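Agmatinase (Deinococcus radiodurans, PDB 1WOH) probably hydrolyses agmatine to putrescine and urea with two manganese ions per subunit, as a member of the arginase family. Local coordinates at residues Q22-W27 with A104-G109; D39-F44 with D120-Y125; G221-F226 with N264-G269. All blocks are in the same frame, centred on the assembly; numbering follows the deposited sequence.

How the interactions relate
All three contacts belong to one alpha/beta fold with a parallel sheet. Interactions 1 and 2 alternate along the chain, and interaction 3 follows both. Strand 31-36 lies between 22-27 and 39-44, and strand 114-118 between 104-109, at the end of helix 93-108, and 120-125. These strands are neighbours in the sheet, so interaction 1 lies before them and interaction 2 after them, their centres about 23 Å apart. Interaction 3 pairs the next two strands, 266-273 and 223-229, where they begin. Its centre is about 20 Å from interaction 1's and about 24 Å from interaction 2's. Interaction 2 holds a manganese ligand, while interaction 1 lies away from the metal site.

Interaction 1: Q22-W27 with A104-G109; sequences QPDGDW and ARQVRG
The backbone of Pro-23 and Asp-24 runs beside the last turn of helix 93-108, with the CA of Pro-23 5.3 Å from the CA of Val-107. These two residues are the middle of a type I beta turn, Gln-22 to Gly-25, in the loop that leads into strand 31-36 of the alpha/beta fold. The turn packs on the helix without a hydrogen bond between the two segments.

Gln-106 covers the turn from the helix side. Its chain is extended beyond CG (chi2 -179°), which carries CD up to CB of Asp-24. The side chain lies beside that of Asp-24 and points the same way, with amide and carboxylate planes 10° apart. The amide meets carbon rather than the carboxylate oxygens: NE2 of Gln-106 is 3.1 Å from CB of Asp-24, and OE1 of Gln-106 is 3.5 Å from CB of Pro-23. CB of Gln-106 also sits 3.4 Å from O of Pro-23.

Val-107 makes the apolar half of the contact. CG2 of Val-107 is 4.2 Å from CB of Pro-23, and CG1 of Val-107 is 4.4 Å from CH2 of Trp-27. Trp-27 and Val-107 both also touch Ala-32 of strand 31-36. Arg-110 bonds to O of Gly-25 and to O of Gln-106, so it bridges loop and helix.

The indole is held by its own loop. O of Gln-22 accepts from NE1 of Trp-27 at 2.7 Å and from N of Gly-25 at 2.8 Å, and the two donors arrive from opposite faces of the carbonyl plane.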
ATOM      1  N   GLN A  22      24.684  19.105 -17.930  1.00 25.57           N
ATOM      2  CA  GLN A  22      24.952  17.960 -18.795  1.00 27.79           C
ATOM      3  C   GLN A  22      26.324  17.415 -18.414  1.00 27.23           C
ATOM      4  O   GLN A  22      27.260  18.180 -18.212  1.00 27.34           O
ATOM      5  CB  GLN A  22      24.954  18.388 -20.264  1.00 31.58           C
ATOM      6  CG  GLN A  22      23.579  18.723 -20.808  1.00 35.65           C
ATOM      7  CD  GLN A  22      22.660  17.517 -20.815  1.00 39.83           C
ATOM      8  OE1 GLN A  22      22.937  16.516 -21.479  1.00 41.74           O
ATOM      9  NE2 GLN A  22      21.562  17.604 -20.073  1.00 42.69           N
ATOM     10  N   PRO A  23      26.458  16.085 -18.314  1.00 27.57           N
ATOM     11  CA  PRO A  23      27.724  15.444 -17.949  1.00 28.63           C
ATOM     12  C   PRO A  23      28.974  16.024 -18.607  1.00 30.29           C
ATOM     13  O   PRO A  23      29.979  16.264 -17.937  1.00 31.30           O
ATOM     14  CB  PRO A  23      27.490  13.988 -18.336  1.00 27.98           C
ATOM     15  CG  PRO A  23      26.047  13.807 -18.000  1.00 27.12           C
ATOM     16  CD  PRO A  23      25.417  15.070 -18.566  1.00 27.50           C
ATOM     17  N   ASP A  24      28.912  16.252 -19.915  1.00 31.61           N
ATOM     18  CA  ASP A  24      30.061  16.782 -20.640  1.00 35.01           C
ATOM     19  C   ASP A  24      29.898  18.260 -20.969  1.00 34.23           C
ATOM     20  O   ASP A  24      30.569  18.782 -21.861  1.00 34.51           O
ATOM     21  CB  ASP A  24      30.266  15.994 -21.933  1.00 41.00           C
ATOM     22  CG  ASP A  24      29.246  16.347 -22.993  1.00 44.90           C
ATOM     23  OD1 ASP A  24      28.039  16.381 -22.676  1.00 49.42           O
ATOM     24  OD2 ASP A  24      29.652  16.588 -24.149  1.00 50.78           O
ATOM     25  N   GLY A  25      29.006  18.929 -20.247  1.00 33.41           N
ATOM     26  CA  GLY A  25      28.772  20.342 -20.478  1.00 33.75           C
ATOM     27  C   GLY A  25      29.881  21.217 -19.926  1.00 33.06           C
ATOM     28  O   GLY A  25      30.865  20.718 -19.383  1.00 32.03           O
ATOM     29  N   ASP A  26      29.725  22.529 -20.066  1.00 33.31           N
ATOM     30  CA  ASP A  26      30.726  23.465 -19.574  1.00 34.75           C
ATOM     31  C   ASP A  26      30.355  23.982 -18.190  1.00 32.55           C
ATOM     32  O   ASP A  26      29.782  25.062 -18.056  1.00 33.24           O
ATOM     33  CB  ASP A  26      30.871  24.639 -20.548  1.00 39.53           C
ATOM     34  CG  ASP A  26      31.868  25.676 -20.067  1.00 43.79           C
ATOM     35  OD1 ASP A  26      33.000  25.293 -19.704  1.00 47.78           O
ATOM     36  OD2 ASP A  26      31.520  26.876 -20.058  1.00 49.00           O
ATOM     37  N   TRP A  27      30.684  23.198 -17.166  1.00 29.95           N
ATOM     38  CA  TRP A  27      30.392  23.569 -15.786  1.00 27.97           C
ATOM     39  C   TRP A  27      31.432  23.026 -14.814  1.00 27.30           C
ATOM     40  O   TRP A  27      32.228  22.146 -15.149  1.00 26.42           O
ATOM     41  CB  TRP A  27      29.010  23.052 -15.366  1.00 27.01           C
ATOM     42  CG  TRP A  27      28.877  21.562 -15.474  1.00 23.73           C
ATOM     43  CD1 TRP A  27      28.538  20.850 -16.585  1.00 24.12           C
ATOM     44  CD2 TRP A  27      29.166  20.596 -14.450  1.00 23.24           C
ATOM     45  NE1 TRP A  27      28.600  19.501 -16.324  1.00 23.17           N
ATOM     46  CE2 TRP A  27      28.983  19.316 -15.022  1.00 22.31           C
ATOM     47  CE3 TRP A  27      29.562  20.688 -13.110  1.00 20.58           C
ATOM     48  CZ2 TRP A  27      29.187  18.136 -14.299  1.00 22.50           C
ATOM     49  CZ3 TRP A  27      29.764  19.512 -12.389  1.00 23.18           C
ATOM     50  CH2 TRP A  27      29.577  18.253 -12.987  1.00 21.47           C
ATOM     51  N   ALA A 104      30.372   8.963 -15.920  1.00 17.72           N
ATOM     52  CA  ALA A 104      31.054   9.133 -14.640  1.00 17.39           C
ATOM     53  C   ALA A 104      32.386   9.856 -14.847  1.00 18.09           C
ATOM     54  O   ALA A 104      32.741  10.736 -14.069  1.00 19.03           O
ATOM     55  CB  ALA A 104      31.278   7.782 -13.978  1.00 18.02           C
ATOM     56  N   ARG A 105      33.119   9.483 -15.890  1.00 18.48           N
ATOM     57  CA  ARG A 105      34.394  10.138 -16.179  1.00 23.67           C
ATOM     58  C   ARG A 105      34.188  11.625 -16.435  1.00 22.64           C
ATOM     59  O   ARG A 105      34.953  12.462 -15.943  1.00 23.77           O
ATOM     60  CB  ARG A 105      35.072   9.527 -17.409  1.00 27.98           C
ATOM     61  CG  ARG A 105      35.800   8.222 -17.167  1.00 36.24           C
ATOM     62  CD  ARG A 105      37.008   8.122 -18.091  1.00 45.22           C
ATOM     63  NE  ARG A 105      37.668   6.821 -18.018  1.00 52.53           N
ATOM     64  CZ  ARG A 105      37.187   5.713 -18.571  1.00 56.76           C
ATOM     65  NH1 ARG A 105      36.044   5.752 -19.240  1.00 59.65           N
ATOM     66  NH2 ARG A 105      37.849   4.570 -18.457  1.00 58.70           N
ATOM     67  N   GLN A 106      33.164  11.949 -17.219  1.00 22.02           N
ATOM     68  CA  GLN A 106      32.864  13.338 -17.548  1.00 21.45           C
ATOM     69  C   GLN A 106      32.470  14.134 -16.310  1.00 20.58           C
ATOM     70  O   GLN A 106      32.873  15.286 -16.150  1.00 19.83           O
ATOM     71  CB  GLN A 106      31.745  13.412 -18.586  1.00 23.70           C
ATOM     72  CG  GLN A 106      32.059  12.686 -19.886  1.00 28.09           C
ATOM     73  CD  GLN A 106      30.941  12.799 -20.902  1.00 31.85           C
ATOM     74  OE1 GLN A 106      29.764  12.635 -20.569  1.00 34.21           O
ATOM     75  NE2 GLN A 106      31.301  13.071 -22.153  1.00 35.63           N
ATOM     76  N   VAL A 107      31.676  13.523 -15.440  1.00 17.61           N
ATOM     77  CA  VAL A 107      31.245  14.192 -14.222  1.00 18.33           C
ATOM     78  C   VAL A 107      32.412  14.360 -13.254  1.00 17.92           C
ATOM     79  O   VAL A 107      32.582  15.418 -12.640  1.00 20.14           O
ATOM     80  CB  VAL A 107      30.098  13.409 -13.541  1.00 17.38           C
ATOM     81  CG1 VAL A 107      29.871  13.927 -12.115  1.00 18.70           C
ATOM     82  CG2 VAL A 107      28.833  13.563 -14.367  1.00 16.37           C
ATOM     83  N   ARG A 108      33.229  13.323 -13.128  1.00 18.01           N
ATOM     84  CA  ARG A 108      34.378  13.387 -12.237  1.00 21.42           C
ATOM     85  C   ARG A 108      35.313  14.541 -12.605  1.00 21.61           C
ATOM     86  O   ARG A 108      35.827  15.242 -11.731  1.00 22.58           O
ATOM     87  CB  ARG A 108      35.149  12.067 -12.284  1.00 23.68           C
ATOM     88  CG  ARG A 108      35.120  11.300 -10.981  1.00 27.50           C
ATOM     89  CD  ARG A 108      36.510  11.216 -10.381  1.00 29.05           C
ATOM     90  NE  ARG A 108      37.389  10.390 -11.195  1.00 29.22           N
ATOM     91  CZ  ARG A 108      38.698  10.262 -11.002  1.00 28.92           C
ATOM     92  NH1 ARG A 108      39.300  10.910 -10.014  1.00 29.86           N
ATOM     93  NH2 ARG A 108      39.406   9.474 -11.798  1.00 25.48           N
ATOM     94  N   GLY A 109      35.517  14.743 -13.902  1.00 22.08           N
ATOM     95  CA  GLY A 109      36.406  15.798 -14.353  1.00 22.10           C
ATOM     96  C   GLY A 109      35.899  17.216 -14.188  1.00 22.33           C
ATOM     97  O   GLY A 109      36.608  18.170 -14.512  1.00 23.03           O
TER

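Interaction 2: D39-F44 with D120-Y125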
ATOM      1  N   ASP A  39      18.506  -1.470 -12.675  1.00 12.07           N
ATOM      2  CA  ASP A  39      18.252  -2.492 -11.667  1.00 11.05           C
ATOM      3  C   ASP A  39      18.016  -3.891 -12.233  1.00 11.87           C
ATOM      4  O   ASP A  39      17.555  -4.782 -11.514  1.00 11.50           O
ATOM      5  CB  ASP A  39      17.070  -2.093 -10.752  1.00 11.26           C
ATOM      6  CG  ASP A  39      15.719  -2.086 -11.467  1.00 12.08           C
ATOM      7  OD1 ASP A  39      15.626  -2.539 -12.630  1.00 13.34           O
ATOM      8  OD2 ASP A  39      14.730  -1.630 -10.845  1.00 10.66           O
ATOM      9  N   ILE A  40      18.372  -4.115 -13.497  1.00 10.19           N
ATOM     10  CA  ILE A  40      18.141  -5.433 -14.077  1.00 10.84           C
ATOM     11  C   ILE A  40      19.165  -6.510 -13.710  1.00 11.32           C
ATOM     12  O   ILE A  40      19.036  -7.667 -14.134  1.00 12.26           O
ATOM     13  CB  ILE A  40      18.019  -5.355 -15.617  1.00 11.24           C
ATOM     14  CG1 ILE A  40      19.271  -4.712 -16.218  1.00 10.69           C
ATOM     15  CG2 ILE A  40      16.777  -4.559 -15.994  1.00 10.77           C
ATOM     16  CD1 ILE A  40      19.287  -4.747 -17.737  1.00 11.95           C
ATOM     17  N   ALA A  41      20.168  -6.154 -12.911  1.00 10.52           N
ATOM     18  CA  ALA A  41      21.179  -7.124 -12.515  1.00 10.92           C
ATOM     19  C   ALA A  41      20.939  -7.738 -11.135  1.00 12.52           C
ATOM     20  O   ALA A  41      21.649  -8.659 -10.737  1.00 13.32           O
ATOM     21  CB  ALA A  41      22.578  -6.482 -12.567  1.00  9.24           C
ATOM     22  N   LEU A  42      19.948  -7.246 -10.395  1.00 12.43           N
ATOM     23  CA  LEU A  42      19.700  -7.825  -9.080  1.00 13.16           C
ATOM     24  C   LEU A  42      18.978  -9.169  -9.220  1.00 13.21           C
ATOM     25  O   LEU A  42      18.314  -9.437 -10.222  1.00 11.34           O
ATOM     26  CB  LEU A  42      18.908  -6.848  -8.205  1.00 16.03           C
ATOM     27  CG  LEU A  42      17.602  -6.290  -8.754  1.00 17.50           C
ATOM     28  CD1 LEU A  42      16.462  -7.257  -8.461  1.00 18.00           C
ATOM     29  CD2 LEU A  42      17.325  -4.949  -8.098  1.00 18.73           C
ATOM     30  N   GLY A  43      19.112 -10.022  -8.216  1.00 12.53           N
ATOM     31  CA  GLY A  43      18.488 -11.329  -8.308  1.00 11.42           C
ATOM     32  C   GLY A  43      17.143 -11.531  -7.646  1.00 13.17           C
ATOM     33  O   GLY A  43      16.554 -12.601  -7.788  1.00 16.06           O
ATOM     34  N   PHE A  44      16.629 -10.527  -6.944  1.00 10.08           N
ATOM     35  CA  PHE A  44      15.358 -10.711  -6.259  1.00 10.04           C
ATOM     36  C   PHE A  44      14.255  -9.695  -6.613  1.00 10.94           C
ATOM     37  O   PHE A  44      13.555  -9.847  -7.621  1.00 11.02           O
ATOM     38  CB  PHE A  44      15.634 -10.732  -4.742  1.00 10.83           C
ATOM     39  CG  PHE A  44      14.472 -11.187  -3.892  1.00 12.16           C
ATOM     40  CD1 PHE A  44      14.445 -10.877  -2.533  1.00 13.13           C
ATOM     41  CD2 PHE A  44      13.411 -11.910  -4.433  1.00 12.41           C
ATOM     42  CE1 PHE A  44      13.381 -11.274  -1.727  1.00 12.67           C
ATOM     43  CE2 PHE A  44      12.337 -12.313  -3.632  1.00 14.10           C
ATOM     44  CZ  PHE A  44      12.324 -11.992  -2.275  1.00 13.95           C
ATOM     45  N   ASP A 120      21.023  -0.832  -8.900  1.00  9.12           N
ATOM     46  CA  ASP A 120      21.425  -1.983  -8.104  1.00 10.69           C
ATOM     47  C   ASP A 120      22.933  -1.900  -7.941  1.00  9.67           C
ATOM     48  O   ASP A 120      23.583  -1.093  -8.596  1.00 12.62           O
ATOM     49  CB  ASP A 120      20.987  -3.319  -8.742  1.00 10.30           C
ATOM     50  CG  ASP A 120      21.681  -3.619 -10.059  1.00 14.52           C
ATOM     51  OD1 ASP A 120      22.932  -3.567 -10.117  1.00 12.27           O
ATOM     52  OD2 ASP A 120      20.962  -3.931 -11.036  1.00 12.98           O
ATOM     53  N   HIS A 121      23.499  -2.721  -7.069  1.00  8.91           N
ATOM     54  CA  HIS A 121      24.933  -2.628  -6.822  1.00 11.07           C
ATOM     55  C   HIS A 121      25.863  -2.884  -8.005  1.00 10.95           C
ATOM     56  O   HIS A 121      27.030  -2.473  -7.986  1.00 10.64           O
ATOM     57  CB  HIS A 121      25.331  -3.527  -5.650  1.00 11.64           C
ATOM     58  CG  HIS A 121      26.437  -2.955  -4.819  1.00 11.29           C
ATOM     59  ND1 HIS A 121      26.628  -3.285  -3.495  1.00 13.43           N
ATOM     60  CD2 HIS A 121      27.380  -2.028  -5.117  1.00 11.06           C
ATOM     61  CE1 HIS A 121      27.638  -2.581  -3.011  1.00 10.41           C
ATOM     62  NE2 HIS A 121      28.110  -1.810  -3.973  1.00 14.10           N
ATOM     63  N   SER A 122      25.363  -3.541  -9.043  1.00 10.85           N
ATOM     64  CA  SER A 122      26.214  -3.815 -10.190  1.00 10.04           C
ATOM     65  C   SER A 122      26.745  -2.528 -10.820  1.00 10.42           C
ATOM     66  O   SER A 122      27.763  -2.553 -11.511  1.00 11.10           O
ATOM     67  CB  SER A 122      25.459  -4.626 -11.248  1.00  8.73           C
ATOM     68  OG  SER A 122      24.712  -3.781 -12.109  1.00  8.37           O
ATOM     69  N   VAL A 123      26.075  -1.402 -10.579  1.00  9.94           N
ATOM     70  CA  VAL A 123      26.530  -0.144 -11.165  1.00 10.77           C
ATOM     71  C   VAL A 123      27.885   0.323 -10.616  1.00 10.93           C
ATOM     72  O   VAL A 123      28.566   1.133 -11.253  1.00 13.20           O
ATOM     73  CB  VAL A 123      25.487   0.991 -10.976  1.00 11.96           C
ATOM     74  CG1 VAL A 123      24.148   0.572 -11.578  1.00 13.86           C
ATOM     75  CG2 VAL A 123      25.346   1.340  -9.503  1.00 12.70           C
ATOM     76  N   SER A 124      28.279  -0.180  -9.448  1.00 11.28           N
ATOM     77  CA  SER A 124      29.558   0.212  -8.849  1.00 11.73           C
ATOM     78  C   SER A 124      30.735  -0.167  -9.743  1.00 11.06           C
ATOM     79  O   SER A 124      31.767   0.499  -9.726  1.00 11.64           O
ATOM     80  CB  SER A 124      29.747  -0.440  -7.478  1.00 12.95           C
ATOM     81  OG  SER A 124      28.765  -0.002  -6.560  1.00 14.13           O
ATOM     82  N   TYR A 125      30.583  -1.232 -10.523  1.00 10.09           N
ATOM     83  CA  TYR A 125      31.661  -1.654 -11.410  1.00 12.05           C
ATOM     84  C   TYR A 125      31.959  -0.597 -12.478  1.00 11.92           C
ATOM     85  O   TYR A 125      33.070  -0.068 -12.528  1.00 11.87           O
ATOM     86  CB  TYR A 125      31.333  -3.015 -12.044  1.00 13.35           C
ATOM     87  CG  TYR A 125      32.176  -3.355 -13.260  1.00 13.13           C
ATOM     88  CD1 TYR A 125      33.555  -3.142 -13.260  1.00 16.87           C
ATOM     89  CD2 TYR A 125      31.588  -3.885 -14.411  1.00 17.14           C
ATOM     90  CE1 TYR A 125      34.335  -3.444 -14.384  1.00 15.91           C
ATOM     91  CE2 TYR A 125      32.358  -4.195 -15.543  1.00 14.94           C
ATOM     92  CZ  TYR A 125      33.727  -3.969 -15.520  1.00 18.79           C
ATOM     93  OH  TYR A 125      34.492  -4.249 -16.633  1.00 18.09           O
TER
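Asp-120 belongs to the Gly-Gly-Asp-His-Ser signature of the ureohydrolases, and its carboxylate joins this metal-site segment to the type I turn from Asp-39 to Leu-42. The next residue, His-121, is a ligand of the first manganese, although no metal is bound to this chain in the model.

CG of Asp-120 stands between the backbone N and the carbonyl carbon (chi1 66°), which places it beside CB of Ala-41 and CA of Asp-39. OD2 of Asp-120 accepts from N of Ala-41 at 3.0 Å, on the syn side but 32° out of the carboxylate plane. OD1 of Asp-120 turns back to its own segment and accepts from OG of Ser-122 at 2.7 Å on the syn lone pair. OD1 of Asp-120 also accepts from N of Ser-122 at 2.7 Å, and this bond makes an Asx turn. Three bonds therefore fix the carboxylate.

CB of Ala-41 lies against this group, 3.4 Å from OD2 of Asp-120 and 3.5 Å from OG of Ser-122. CD2 of Leu-42 is 4.1 Å from CB of Asp-120. An alanine in place of Asp-120 would probably leave N of Ala-41 and both donors of Ser-122 without these acceptors and free the turn to shift. OD1 of Asp-39 forms a salt bridge with Arg-49, while Ala-41 packs on Leu-91 of the second subunit.

The Asx turn holds His-121 within it, just past the C-terminal end of strand 114-118, where the manganese ligands of the arginase fold gather.

Interaction 3: G221-F226 with N264-G269; sequences GQNVYF and NNTVVG
Val-224, Asn-265 and Gly-269 have the most surface buried where strands 223-229 and 266-273 run side by side. These parallel neighbours are the two strands of a beta-alpha-beta unit linked by helix 251-264, and their short segments are twisted by 45°.

Val-224 is the middle of the pairing. N of Val-224 donates to O of Thr-266 at 2.8 Å, and O of Val-224 accepts from N of Val-268 at 2.8 Å, so its bonds span Val-267.

Asn-265 prolongs the pairing with its side chain. Its CG lies beside the backbone N (chi1 -64°), which puts CG of Asn-265 3.7 Å from CG2 of Val-224. OD1 of Asn-265 takes N of Gln-222 in its carbonyl plane, on a lone pair, at 2.9 Å. ND2 bonds to O of Pro-219 and to O of Ala-261 on helix 251-264.

Further along the strands, O of Gly-269 accepts from N of Phe-226 at 2.9 Å, with an N-H...O angle of 175°. The side chains of Phe-226 and Val-267 cross at about a right angle, CE1 of Phe-226 3.6 Å from CG2 of Val-267. Near the strand starts, a water links OD1 of Asn-223 to OG1 of Thr-266, while ND2 of Asn-223 bonds to O of Pro-135.

The chemistry is thus mixed: backbone bonds join the strands, with a one-residue slip at Val-268, Phe-226 packs on Val-267 and carries the apolar contact on to Leu-258 and Ala-261 of the helix, and one buried amide ties strand start, preceding loop and helix end together.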
ATOM      1  N   GLY A 221      44.964   8.206   5.230  1.00 24.75           N
ATOM      2  CA  GLY A 221      45.800   8.890   4.258  1.00 24.77           C
ATOM      3  C   GLY A 221      45.713   8.319   2.856  1.00 25.31           C
ATOM      4  O   GLY A 221      46.611   8.525   2.036  1.00 25.56           O
ATOM      5  N   GLN A 222      44.621   7.615   2.575  1.00 23.24           N
ATOM      6  CA  GLN A 222      44.409   6.980   1.274  1.00 21.10           C
ATOM      7  C   GLN A 222      43.396   7.714   0.402  1.00 18.93           C
ATOM      8  O   GLN A 222      42.704   8.619   0.860  1.00 19.33           O
ATOM      9  CB  GLN A 222      43.906   5.549   1.492  1.00 20.42           C
ATOM     10  CG  GLN A 222      44.747   4.736   2.446  1.00 20.72           C
ATOM     11  CD  GLN A 222      46.030   4.239   1.811  1.00 23.02           C
ATOM     12  OE1 GLN A 222      46.545   4.837   0.866  1.00 25.21           O
ATOM     13  NE2 GLN A 222      46.557   3.144   2.334  1.00 26.92           N
ATOM     14  N   ASN A 223      43.330   7.327  -0.870  1.00 17.49           N
ATOM     15  CA  ASN A 223      42.346   7.890  -1.783  1.00 15.93           C
ATOM     16  C   ASN A 223      41.206   6.899  -1.611  1.00 16.77           C
ATOM     17  O   ASN A 223      41.351   5.721  -1.940  1.00 15.30           O
ATOM     18  CB  ASN A 223      42.841   7.862  -3.226  1.00 16.02           C
ATOM     19  CG  ASN A 223      43.920   8.884  -3.483  1.00 17.66           C
ATOM     20  OD1 ASN A 223      43.788  10.044  -3.088  1.00 19.92           O
ATOM     21  ND2 ASN A 223      44.988   8.468  -4.155  1.00 17.77           N
ATOM     22  N   VAL A 224      40.086   7.375  -1.087  1.00 15.76           N
ATOM     23  CA  VAL A 224      38.952   6.505  -0.819  1.00 15.33           C
ATOM     24  C   VAL A 224      37.671   6.788  -1.594  1.00 14.32           C
ATOM     25  O   VAL A 224      37.261   7.936  -1.767  1.00 15.52           O
ATOM     26  CB  VAL A 224      38.626   6.528   0.698  1.00 15.41           C
ATOM     27  CG1 VAL A 224      37.319   5.770   0.984  1.00 15.23           C
ATOM     28  CG2 VAL A 224      39.778   5.915   1.478  1.00 17.18           C
ATOM     29  N   TYR A 225      37.057   5.709  -2.069  1.00 12.28           N
ATOM     30  CA  TYR A 225      35.785   5.764  -2.774  1.00 13.00           C
ATOM     31  C   TYR A 225      34.831   5.087  -1.795  1.00 11.21           C
ATOM     32  O   TYR A 225      35.127   3.997  -1.295  1.00 11.79           O
ATOM     33  CB  TYR A 225      35.859   4.946  -4.064  1.00 12.87           C
ATOM     34  CG  TYR A 225      34.555   4.830  -4.823  1.00 13.36           C
ATOM     35  CD1 TYR A 225      34.284   5.653  -5.918  1.00 13.78           C
ATOM     36  CD2 TYR A 225      33.612   3.862  -4.475  1.00 13.96           C
ATOM     37  CE1 TYR A 225      33.109   5.509  -6.658  1.00 14.97           C
ATOM     38  CE2 TYR A 225      32.434   3.710  -5.203  1.00 12.31           C
ATOM     39  CZ  TYR A 225      32.191   4.531  -6.291  1.00 11.83           C
ATOM     40  OH  TYR A 225      31.040   4.359  -7.024  1.00 13.52           O
ATOM     41  N   PHE A 226      33.713   5.742  -1.497  1.00 11.07           N
ATOM     42  CA  PHE A 226      32.709   5.197  -0.579  1.00 12.76           C
ATOM     43  C   PHE A 226      31.606   4.519  -1.378  1.00 11.10           C
ATOM     44  O   PHE A 226      31.043   5.125  -2.286  1.00 11.40           O
ATOM     45  CB  PHE A 226      32.039   6.317   0.231  1.00 15.47           C
ATOM     46  CG  PHE A 226      32.887   6.894   1.330  1.00 14.60           C
ATOM     47  CD1 PHE A 226      32.952   8.272   1.508  1.00 18.29           C
ATOM     48  CD2 PHE A 226      33.562   6.073   2.221  1.00 17.55           C
ATOM     49  CE1 PHE A 226      33.675   8.828   2.563  1.00 19.02           C
ATOM     50  CE2 PHE A 226      34.290   6.615   3.281  1.00 19.52           C
ATOM     51  CZ  PHE A 226      34.347   7.997   3.453  1.00 18.53           C
ATOM     52  N   ASN A 264      40.036  11.159   7.787  1.00 19.29           N
ATOM     53  CA  ASN A 264      41.433  10.745   7.657  1.00 21.63           C
ATOM     54  C   ASN A 264      41.863  10.319   6.259  1.00 20.10           C
ATOM     55  O   ASN A 264      42.934   9.741   6.102  1.00 18.21           O
ATOM     56  CB  ASN A 264      41.707   9.585   8.619  1.00 27.46           C
ATOM     57  CG  ASN A 264      41.406   9.943  10.059  1.00 32.87           C
ATOM     58  OD1 ASN A 264      42.070  10.794  10.648  1.00 36.87           O
ATOM     59  ND2 ASN A 264      40.395   9.296  10.631  1.00 36.44           N
ATOM     60  N   ASN A 265      41.045  10.602   5.252  1.00 17.22           N
ATOM     61  CA  ASN A 265      41.384  10.195   3.894  1.00 18.36           C
ATOM     62  C   ASN A 265      40.956  11.214   2.857  1.00 18.13           C
ATOM     63  O   ASN A 265      40.240  12.165   3.159  1.00 19.32           O
ATOM     64  CB  ASN A 265      40.706   8.859   3.565  1.00 16.64           C
ATOM     65  CG  ASN A 265      41.202   7.718   4.427  1.00 15.31           C
ATOM     66  OD1 ASN A 265      42.252   7.127   4.157  1.00 14.84           O
ATOM     67  ND2 ASN A 265      40.452   7.402   5.476  1.00 12.39           N
ATOM     68  N   THR A 266      41.406  11.006   1.626  1.00 16.95           N
ATOM     69  CA  THR A 266      41.035  11.877   0.525  1.00 17.90           C
ATOM     70  C   THR A 266      39.887  11.150  -0.175  1.00 17.74           C
ATOM     71  O   THR A 266      40.109  10.146  -0.846  1.00 17.43           O
ATOM     72  CB  THR A 266      42.193  12.052  -0.473  1.00 20.47           C
ATOM     73  OG1 THR A 266      43.307  12.661   0.191  1.00 21.63           O
ATOM     74  CG2 THR A 266      41.761  12.928  -1.641  1.00 19.98           C
ATOM     75  N   VAL A 267      38.669  11.651   0.007  1.00 17.00           N
ATOM     76  CA  VAL A 267      37.475  11.050  -0.590  1.00 15.45           C
ATOM     77  C   VAL A 267      37.329  11.471  -2.053  1.00 15.62           C
ATOM     78  O   VAL A 267      37.193  12.659  -2.354  1.00 16.80           O
ATOM     79  CB  VAL A 267      36.212  11.468   0.199  1.00 14.85           C
ATOM     80  CG1 VAL A 267      34.976  10.802  -0.390  1.00 14.55           C
ATOM     81  CG2 VAL A 267      36.378  11.081   1.661  1.00 14.50           C
ATOM     82  N   VAL A 268      37.346  10.489  -2.954  1.00 14.16           N
ATOM     83  CA  VAL A 268      37.259  10.744  -4.389  1.00 13.74           C
ATOM     84  C   VAL A 268      35.874  10.552  -5.004  1.00 13.24           C
ATOM     85  O   VAL A 268      35.635  10.937  -6.153  1.00 12.96           O
ATOM     86  CB  VAL A 268      38.266   9.849  -5.151  1.00 13.93           C
ATOM     87  CG1 VAL A 268      39.666  10.065  -4.593  1.00 15.95           C
ATOM     88  CG2 VAL A 268      37.876   8.378  -5.012  1.00 14.90           C
ATOM     89  N   GLY A 269      34.960   9.965  -4.243  1.00 13.83           N
ATOM     90  CA  GLY A 269      33.620   9.753  -4.750  1.00 12.88           C
ATOM     91  C   GLY A 269      32.793   8.893  -3.817  1.00 13.00           C
ATOM     92  O   GLY A 269      33.308   8.322  -2.854  1.00 12.81           O
TER
HETATM   93  O   HOH W   1      45.508  11.014  -1.276  1.00 29.13           O